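Local coordinates for computationally designed four-helix bundle protein (Synthetic construct, PDB 3U3B), which is of unknown function, being a computationally redesigned, hyperthermostable four-helix bundle whose hydrophobic core was completely redesigned with a flexible-backbone method, at residues I26-E30 and I87-K91. Sequence-based numbering, arbitrary orientation.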
loop_
_atom_site.group_PDB
_atom_site.type_symbol
_atom_site.label_atom_id
_atom_site.label_comp_id
_atom_site.label_asym_id
_atom_site.label_seq_id
_atom_site.Cartn_x
_atom_site.Cartn_y
_atom_site.Cartn_z
ATOM N N ILE A 26 -5.648 6.590 -4.699
ATOM C CA ILE A 26 -5.558 6.010 -6.030
ATOM C C ILE A 26 -6.763 6.427 -6.884
ATOM O O ILE A 26 -6.633 6.665 -8.089
ATOM C CB ILE A 26 -5.481 4.499 -5.975
ATOM C CG1 ILE A 26 -4.070 4.051 -5.596
ATOM C CG2 ILE A 26 -5.855 3.916 -7.309
ATOM C CD1 ILE A 26 -3.948 2.551 -5.517
ATOM N N LYS A 27 -7.929 6.538 -6.263
ATOM C CA LYS A 27 -9.105 6.968 -7.001
ATOM C C LYS A 27 -8.881 8.358 -7.555
ATOM O O LYS A 27 -9.256 8.663 -8.708
ATOM C CB LYS A 27 -10.332 6.959 -6.102
ATOM C CG LYS A 27 -10.786 5.571 -5.768
ATOM C CD LYS A 27 -12.082 5.561 -4.953
ATOM C CE LYS A 27 -12.532 4.118 -4.630
ATOM N NZ LYS A 27 -11.722 3.424 -3.557
ATOM N N GLU A 28 -8.273 9.215 -6.738
ATOM C CA GLU A 28 -8.025 10.607 -7.161
ATOM C C GLU A 28 -6.945 10.681 -8.236
ATOM O O GLU A 28 -7.070 11.467 -9.181
ATOM C CB GLU A 28 -7.597 11.510 -5.989
ATOM C CG GLU A 28 -8.679 11.831 -4.934
ATOM C CD GLU A 28 -10.096 11.945 -5.518
ATOM O OE1 GLU A 28 -10.277 12.676 -6.521
ATOM O OE2 GLU A 28 -11.029 11.298 -4.972
ATOM N N VAL A 29 -5.859 9.917 -8.076
ATOM C CA VAL A 29 -4.756 9.996 -9.046
ATOM C C VAL A 29 -5.158 9.376 -10.395
ATOM O O VAL A 29 -4.582 9.692 -11.448
ATOM C CB VAL A 29 -3.435 9.391 -8.483
ATOM C CG1 VAL A 29 -3.405 7.878 -8.642
ATOM C CG2 VAL A 29 -2.225 10.070 -9.146
ATOM N N GLU A 30 -6.171 8.526 -10.361
ATOM C CA GLU A 30 -6.728 7.954 -11.562
ATOM C C GLU A 30 -7.249 9.019 -12.503
ATOM O O GLU A 30 -7.171 8.857 -13.713
ATOM C CB GLU A 30 -7.902 7.095 -11.178
ATOM C CG GLU A 30 -7.596 5.669 -11.052
ATOM C CD GLU A 30 -8.792 4.958 -10.484
ATOM O OE1 GLU A 30 -9.911 5.322 -10.889
ATOM O OE2 GLU A 30 -8.623 4.058 -9.635
ATOM N N ILE A 87 -1.089 1.835 -13.243
ATOM C CA ILE A 87 -1.969 2.057 -12.097
ATOM C C ILE A 87 -2.712 0.759 -11.778
ATOM O O ILE A 87 -2.889 0.400 -10.607
ATOM C CB ILE A 87 -2.963 3.206 -12.328
ATOM C CG1 ILE A 87 -2.188 4.504 -12.541
ATOM C CG2 ILE A 87 -3.890 3.337 -11.133
ATOM C CD1 ILE A 87 -3.042 5.660 -12.918
ATOM N N ASP A 88 -3.088 0.022 -12.816
ATOM C CA ASP A 88 -3.758 -1.250 -12.602
ATOM C C ASP A 88 -2.860 -2.254 -11.877
ATOM O O ASP A 88 -3.345 -3.050 -11.071
ATOM C CB ASP A 88 -4.252 -1.838 -13.922
ATOM C CG ASP A 88 -5.413 -1.056 -14.507
ATOM O OD1 ASP A 88 -6.172 -0.431 -13.727
ATOM O OD2 ASP A 88 -5.570 -1.078 -15.747
ATOM N N LYS A 89 -1.564 -2.247 -12.147
ATOM C CA LYS A 89 -0.709 -3.218 -11.477
ATOM C C LYS A 89 -0.561 -2.875 -9.995
ATOM O O LYS A 89 -0.510 -3.766 -9.148
ATOM C CB LYS A 89 0.658 -3.317 -12.147
ATOM C CG LYS A 89 1.411 -4.591 -11.763
ATOM C CD LYS A 89 2.899 -4.384 -11.937
ATOM C CE LYS A 89 3.660 -5.662 -12.272
ATOM N NZ LYS A 89 5.115 -5.345 -12.469
ATOM N N VAL A 90 -0.495 -1.582 -9.698
ATOM C CA VAL A 90 -0.551 -1.106 -8.320
ATOM C C VAL A 90 -1.849 -1.537 -7.603
ATOM O O VAL A 90 -1.820 -2.032 -6.473
ATOM C CB VAL A 90 -0.461 0.424 -8.255
ATOM C CG1 VAL A 90 -0.632 0.899 -6.818
ATOM C CG2 VAL A 90 0.862 0.893 -8.799
ATOM N N LYS A 91 -2.983 -1.310 -8.236
ATOM C CA LYS A 91 -4.260 -1.731 -7.666
ATOM C C LYS A 91 -4.274 -3.241 -7.430
ATOM O O LYS A 91 -4.697 -3.711 -6.378
ATOM C CB LYS A 91 -5.389 -1.331 -8.601
ATOM C CG LYS A 91 -5.681 0.125 -8.577
ATOM C CD LYS A 91 -6.710 0.389 -9.646
ATOM C CE LYS A 91 -7.077 1.844 -9.731
ATOM N NZ LYS A 91 -7.961 2.021 -10.925
HETATM O O HOH W 1 -11.197 3.081 -11.623
#
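In this antiparallel helix pair of a four-helix bundle, Ile26 and Glu30 of helix 3-30 meet Ile87, Val90 and Lys91 of helix 84-102. The axes of the two short segments run at 171° to each other and come within 11.6 Å, a spacing bridged by side chains. Ile26 CA lies 8.0 Å from Lys91 CA, and one turn later Glu30 CA lies 7.6 Å from Ile87 CA, which sets the register.

Ile26 carries the apolar part with two separate branches. Its CG1 stands beside the backbone N (chi1 -78°) and chi2 is extended, which carries CD1 inward to Val90 CG1 at 3.9 Å. The other branch, CG2, meets the CG2 methyl of Ile87 at 4.3 Å and also lies against the aliphatic shaft of Lys91, 4.0 Å from its CG; a closer 3.4 Å approach of Ile26 CG2 to Lys91 CE is less sure, since CE is itself modelled too close to Glu30 OE2. With CG beside the backbone N (chi1 -74°) and the chain fully extended beyond it, the Lys91 methylenes pass obliquely across Ile26 to the carboxylate of Glu30, whose side chain they cross at about a right angle. A salt bridge joins Lys91 NZ and Glu30 OE2, but the same clash makes its modelled length doubtful. A water donates to Glu30 OE1 at 2.7 Å and accepts only a weak bond from Lys91 NZ, giving the ion pair a second, looser link.

The polar pair thus borders an apolar interior that the other two helices complete: Trp39 of helix 36-56 touches Val29 and Ile87, while Leu71 and Met75 of helix 59-76 pack on Val90.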